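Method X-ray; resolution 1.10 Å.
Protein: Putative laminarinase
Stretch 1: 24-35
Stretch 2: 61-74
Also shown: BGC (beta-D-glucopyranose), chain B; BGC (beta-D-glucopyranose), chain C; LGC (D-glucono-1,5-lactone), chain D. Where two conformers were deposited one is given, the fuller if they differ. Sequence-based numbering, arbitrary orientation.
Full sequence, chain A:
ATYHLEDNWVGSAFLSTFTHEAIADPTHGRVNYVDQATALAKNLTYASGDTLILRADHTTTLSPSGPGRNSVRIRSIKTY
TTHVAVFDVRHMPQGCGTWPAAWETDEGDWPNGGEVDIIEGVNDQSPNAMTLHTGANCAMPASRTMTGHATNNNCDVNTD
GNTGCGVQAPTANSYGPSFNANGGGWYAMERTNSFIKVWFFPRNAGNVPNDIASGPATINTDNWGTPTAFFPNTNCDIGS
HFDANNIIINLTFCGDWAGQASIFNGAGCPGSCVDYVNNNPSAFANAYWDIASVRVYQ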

# COMPACT_ATOMS: atom_id res chain seq x y z
N ALA A 24 -6.64 -16.46 -5.11
CA ALA A 24 -7.87 -15.75 -5.45
C ALA A 24 -7.88 -14.44 -4.68
O ALA A 24 -7.57 -14.41 -3.49
N ASP A 25 -8.24 -13.35 -5.34
CA ASP A 25 -8.15 -12.05 -4.69
C ASP A 25 -9.14 -11.97 -3.53
O ASP A 25 -10.36 -12.09 -3.73
N PRO A 26 -8.66 -11.75 -2.29
CA PRO A 26 -9.60 -11.58 -1.18
C PRO A 26 -10.58 -10.41 -1.39
O PRO A 26 -11.68 -10.43 -0.84
N THR A 27 -10.18 -9.41 -2.20
CA THR A 27 -11.04 -8.27 -2.48
C THR A 27 -11.84 -8.41 -3.77
O THR A 27 -12.44 -7.45 -4.24
N HIS A 28 -11.86 -9.62 -4.34
CA HIS A 28 -12.80 -9.96 -5.43
C HIS A 28 -12.59 -9.13 -6.71
O HIS A 28 -13.53 -8.87 -7.45
N GLY A 29 -11.35 -8.74 -6.98
CA GLY A 29 -11.04 -7.95 -8.15
C GLY A 29 -10.98 -8.74 -9.45
O GLY A 29 -10.98 -9.98 -9.45
N ARG A 30 -10.93 -8.01 -10.56
CA ARG A 30 -10.81 -8.60 -11.88
C ARG A 30 -9.32 -8.82 -12.17
O ARG A 30 -8.71 -8.16 -13.02
N VAL A 31 -8.73 -9.73 -11.39
CA VAL A 31 -7.28 -9.91 -11.34
C VAL A 31 -6.95 -11.38 -11.33
O VAL A 31 -7.69 -12.20 -10.78
N ASN A 32 -5.82 -11.72 -11.94
CA ASN A 32 -5.24 -13.05 -11.83
C ASN A 32 -3.86 -12.88 -11.22
O ASN A 32 -2.92 -12.46 -11.91
N TYR A 33 -3.75 -13.17 -9.93
CA TYR A 33 -2.48 -13.03 -9.23
C TYR A 33 -1.60 -14.24 -9.55
O TYR A 33 -1.95 -15.37 -9.22
N VAL A 34 -0.47 -13.98 -10.18
CA VAL A 34 0.43 -15.04 -10.63
C VAL A 34 1.55 -15.29 -9.64
O VAL A 34 1.89 -14.42 -8.83
N ASP A 35 2.11 -16.49 -9.68
CA ASP A 35 3.24 -16.81 -8.83
C ASP A 35 4.54 -16.17 -9.34
O ASP A 35 4.56 -15.51 -10.37
N THR A 61 -5.95 -8.83 -24.34
CA THR A 61 -7.37 -8.55 -24.25
C THR A 61 -8.02 -9.79 -23.64
O THR A 61 -7.89 -10.89 -24.18
N LEU A 62 -8.70 -9.62 -22.51
CA LEU A 62 -9.16 -10.78 -21.75
C LEU A 62 -10.45 -11.40 -22.28
O LEU A 62 -11.40 -10.69 -22.60
N SER A 63 -10.49 -12.73 -22.27
CA SER A 63 -11.75 -13.42 -22.45
C SER A 63 -12.63 -13.09 -21.25
O SER A 63 -12.21 -13.27 -20.10
N PRO A 64 -13.86 -12.61 -21.50
CA PRO A 64 -14.73 -12.30 -20.35
C PRO A 64 -15.01 -13.51 -19.47
O PRO A 64 -15.26 -13.37 -18.27
N SER A 65 -14.98 -14.70 -20.08
CA SER A 65 -15.22 -15.94 -19.38
C SER A 65 -13.98 -16.43 -18.61
O SER A 65 -14.12 -17.22 -17.66
N GLY A 66 -12.80 -15.94 -18.99
CA GLY A 66 -11.54 -16.40 -18.41
C GLY A 66 -11.13 -15.59 -17.18
O GLY A 66 -11.91 -14.76 -16.68
N PRO A 67 -9.92 -15.85 -16.67
CA PRO A 67 -9.41 -15.13 -15.50
C PRO A 67 -9.21 -13.64 -15.73
O PRO A 67 -9.22 -13.14 -16.86
N GLY A 68 -9.01 -12.95 -14.62
CA GLY A 68 -8.77 -11.51 -14.64
C GLY A 68 -7.42 -11.11 -15.18
O GLY A 68 -6.64 -11.95 -15.64
N ARG A 69 -7.14 -9.82 -15.11
CA ARG A 69 -5.90 -9.29 -15.68
C ARG A 69 -4.72 -9.74 -14.82
O ARG A 69 -4.75 -9.61 -13.60
N ASN A 70 -3.68 -10.27 -15.45
CA ASN A 70 -2.54 -10.74 -14.68
C ASN A 70 -1.88 -9.59 -13.93
O ASN A 70 -1.68 -8.48 -14.46
N SER A 71 -1.55 -9.86 -12.66
CA SER A 71 -0.91 -8.88 -11.79
C SER A 71 -0.20 -9.65 -10.68
O SER A 71 -0.18 -10.89 -10.69
N VAL A 72 0.35 -8.91 -9.73
CA VAL A 72 1.13 -9.52 -8.66
C VAL A 72 0.76 -8.95 -7.30
O VAL A 72 0.37 -7.78 -7.16
N ARG A 73 0.95 -9.79 -6.28
CA ARG A 73 0.78 -9.47 -4.87
C ARG A 73 1.96 -10.13 -4.17
O ARG A 73 2.02 -11.36 -4.08
N ILE A 74 2.92 -9.33 -3.74
CA ILE A 74 4.11 -9.86 -3.10
C ILE A 74 4.04 -9.66 -1.61
O ILE A 74 3.50 -8.67 -1.13

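Residues 31-33 and 69-71 pair as parallel strands, and their main chain satisfies itself in alternation. R69 N donates to R30 O (3.1 Å), N32 N to R69 O (2.9 Å, 170° at hydrogen), S71 N to N32 O (3.0 Å) and V34 N to S71 O (3.1 Å). V31 O and G68 N lie too far apart to pair directly, so water 2 joins them, donating to V31 O at 2.8 Å and accepting from G68 N at 2.9 Å. G68 has no side chain, and an ideal CB there would lie 2.2 Å from V31 N, a clash; this close approach depends on glycine.

R30 has the most area covered by the other stretch. Its CB points sideways, but chi1 t, chi2 p and chi3 t carry the guanidinium to the turn S63-G66. R30 NH1 donates to G66 O at 2.8 Å and 154°; R30 NH2 makes weak hydrogen bonds to S63 O (3.1 Å, 124°) and G66 O (3.2 Å, 134°). S63 O also accepts from G66 N (3.0 Å) within the turn. P67 O lies over one face of the guanidinium, 3.4 Å from R30 NH2, where the angle is too poor for a hydrogen bond. R30 NE finds its acceptor elsewhere in the structure.

On the sheet face bearing N32 and N70, the amides pair: N32 (chi1 t) donates from ND2 to OD1 of N70 (chi1 m), 2.9 Å at 165°. V34 CG1 lies 3.9 Å from the same N70 OD1, while V34 CG2 meets V72 CG1 at 4.0 Å, both valines being m.

The other face carries V31, Y33, R69 and S71. V31 (p) places CG2 3.6 Å from S71 CB. The Y33 ring (chi1 m) receives R73 CB over its face, 3.7 Å from the centroid and 14° off the normal, a CH-pi contact, with S71 O at the ring edge.

R73 is extended, t at chi1 through chi3, and reaches D25 through solvent rather than by a salt bridge: R73 NH1 and D25 OD1 are 4.4 Å apart. Water 1 fills the gap, accepting from R73 NH1 (2.9 Å), donating to D25 OD1 (2.7 Å) and hydrogen-bonding Y33 OH (2.7 Å). D25 (chi1 t) is further satisfied by T27 N to OD1 (3.2 Å), and by G29 N (2.8 Å) and T27 OG1 (2.9 Å) to OD2. P26 CD packs 3.7 Å from R73 NH1. R73 NH2 donates to O6 of the chain B glucose (3.1 Å, 160°). At the main chain, water 3 accepts from R73 N and contacts V34 O, both at 2.8 Å.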

# COMPACT_ATOMS: atom_id res chain seq x y z
CB ALA A 24 -9.08 -16.60 -5.09
CB ASP A 25 -8.44 -10.93 -5.69
CG ASP A 25 -8.28 -9.56 -5.06
OD1 ASP A 25 -7.57 -9.51 -4.03
OD2 ASP A 25 -8.88 -8.58 -5.57
CB PRO A 26 -8.68 -11.34 0.02
CG PRO A 26 -7.40 -12.00 -0.36
CD PRO A 26 -7.26 -11.72 -1.82
CB THR A 27 -10.28 -6.92 -2.41
OG1 THR A 27 -9.08 -7.00 -3.19
CG2 THR A 27 -9.88 -6.62 -0.99
CB HIS A 28 -14.25 -9.86 -4.95
CG HIS A 28 -14.48 -10.63 -3.69
ND1 HIS A 28 -14.65 -10.01 -2.47
CD2 HIS A 28 -14.46 -11.96 -3.43
CE1 HIS A 28 -14.79 -10.92 -1.52
NE2 HIS A 28 -14.66 -12.11 -2.08
CB ARG A 30 -11.47 -7.71 -12.92
CG ARG A 30 -11.50 -8.27 -14.33
CD ARG A 30 -12.17 -9.64 -14.41
NE ARG A 30 -12.15 -10.10 -15.79
CZ ARG A 30 -12.22 -11.37 -16.17
NH1 ARG A 30 -12.33 -12.35 -15.27
NH2 ARG A 30 -12.20 -11.65 -17.46
CB VAL A 31 -6.69 -9.21 -10.07
CG1 VAL A 31 -7.07 -9.93 -8.77
CG2 VAL A 31 -5.17 -9.09 -10.18
CB ASN A 32 -5.16 -13.72 -13.20
CG ASN A 32 -4.69 -15.15 -13.10
OD1 ASN A 32 -5.26 -15.95 -12.37
ND2 ASN A 32 -3.63 -15.47 -13.82
CB TYR A 33 -2.73 -12.95 -7.74
CG TYR A 33 -3.12 -11.60 -7.21
CD1 TYR A 33 -2.48 -10.43 -7.63
CD2 TYR A 33 -4.10 -11.48 -6.20
CE1 TYR A 33 -2.81 -9.18 -7.07
CE2 TYR A 33 -4.42 -10.25 -5.65
CZ TYR A 33 -3.75 -9.11 -6.07
OH TYR A 33 -4.01 -7.87 -5.52
CB VAL A 34 0.97 -14.76 -12.04
CG1 VAL A 34 -0.19 -14.66 -13.04
CG2 VAL A 34 1.84 -13.51 -12.07
CB ASP A 35 3.37 -18.33 -8.58
CG ASP A 35 4.03 -19.09 -9.70
OD1 ASP A 35 4.31 -20.29 -9.46
OD2 ASP A 35 4.24 -18.56 -10.80
CB THR A 61 -7.97 -8.23 -25.64
OG1 THR A 61 -7.34 -7.06 -26.16
CG2 THR A 61 -9.47 -8.01 -25.56
CB LEU A 62 -9.40 -10.42 -20.29
CG LEU A 62 -8.29 -9.68 -19.55
CD1 LEU A 62 -8.68 -9.49 -18.10
CD2 LEU A 62 -6.98 -10.47 -19.65
CB SER A 63 -11.55 -14.93 -22.51
OG SER A 63 -12.81 -15.57 -22.46
CB PRO A 64 -16.02 -11.79 -21.01
CG PRO A 64 -15.59 -11.37 -22.41
CD PRO A 64 -14.51 -12.31 -22.79
CB SER A 65 -15.73 -17.02 -20.35
OG SER A 65 -16.89 -16.56 -21.04
CB PRO A 67 -8.05 -15.80 -15.24
CG PRO A 67 -8.17 -17.12 -15.89
CD PRO A 67 -8.96 -16.87 -17.12
CB ARG A 69 -5.97 -7.76 -15.78
CG ARG A 69 -4.79 -7.13 -16.51
CD ARG A 69 -5.10 -5.76 -17.09
NE ARG A 69 -6.03 -5.85 -18.22
CZ ARG A 69 -5.74 -6.33 -19.43
NH1 ARG A 69 -4.51 -6.73 -19.74
NH2 ARG A 69 -6.70 -6.40 -20.33
CB ASN A 70 -1.48 -11.39 -15.56
CG ASN A 70 -1.90 -12.73 -16.12
OD1 ASN A 70 -2.84 -13.37 -15.64
ND2 ASN A 70 -1.17 -13.19 -17.14
CB SER A 71 -1.96 -7.92 -11.24
OG SER A 71 -1.32 -6.81 -10.62
CB VAL A 72 2.65 -9.40 -8.91
CG1 VAL A 72 3.06 -10.13 -10.21
CG2 VAL A 72 3.12 -7.96 -8.93
CB ARG A 73 -0.56 -10.02 -4.38
CG ARG A 73 -0.75 -9.92 -2.86
CD ARG A 73 -2.19 -10.14 -2.50
NE ARG A 73 -2.37 -10.41 -1.07
CZ ARG A 73 -3.48 -10.15 -0.39
NH1 ARG A 73 -4.48 -9.48 -0.94
NH2 ARG A 73 -3.57 -10.52 0.88
CB ILE A 74 5.43 -9.30 -3.74
CG1 ILE A 74 5.67 -7.79 -3.46
CG2 ILE A 74 5.48 -9.63 -5.25
CD1 ILE A 74 7.09 -7.35 -3.78
C2 BGC B . -10.05 -8.42 2.81
C3 BGC B . -10.14 -9.55 3.83
C4 BGC B . -8.84 -10.34 3.94
C5 BGC B . -7.65 -9.40 4.16
C6 BGC B . -6.31 -10.13 4.12
C1 BGC B . -8.82 -7.56 3.10
O2 BGC B . -11.23 -7.62 2.89
O3 BGC B . -11.21 -10.44 3.47
O4 BGC B . -8.95 -11.27 5.04
O5 BGC B . -7.66 -8.40 3.13
O6 BGC B . -5.98 -10.56 2.78
C2 BGC C . -8.70 -4.10 2.75
C3 BGC C . -7.88 -5.34 2.39
C4 BGC C . -7.14 -5.07 1.09
C5 BGC C . -6.10 -4.00 1.40
C6 BGC C . -5.22 -3.71 0.19
C1 BGC C . -8.01 -2.75 2.48
O1 BGC C . -8.90 -1.90 1.73
O2 BGC C . -9.09 -4.17 4.14
O3 BGC C . -8.72 -6.50 2.28
O4 BGC C . -6.51 -6.25 0.60
O5 BGC C . -6.73 -2.77 1.81
O6 BGC C . -5.90 -2.81 -0.69
C1 LGC D . -7.99 -3.13 2.88
C2 LGC D . -8.66 -4.47 3.01
O5 LGC D . -6.72 -2.94 2.19
O1 LGC D . -8.53 -2.15 3.36
O2 LGC D . -8.95 -4.76 4.39
C3 LGC D . -7.80 -5.57 2.37
O3 LGC D . -8.61 -6.72 2.08
C4 LGC D . -7.13 -5.05 1.10
O4 LGC D . -6.55 -6.10 0.34
C5 LGC D . -6.07 -4.04 1.53
C6 LGC D . -5.21 -3.47 0.41
O6 LGC D . -5.99 -2.88 -0.64
O HOH W 1 -5.47 -8.03 -3.28
O HOH W 2 -9.31 -14.06 -12.00
O HOH W 3 0.95 -12.53 -7.06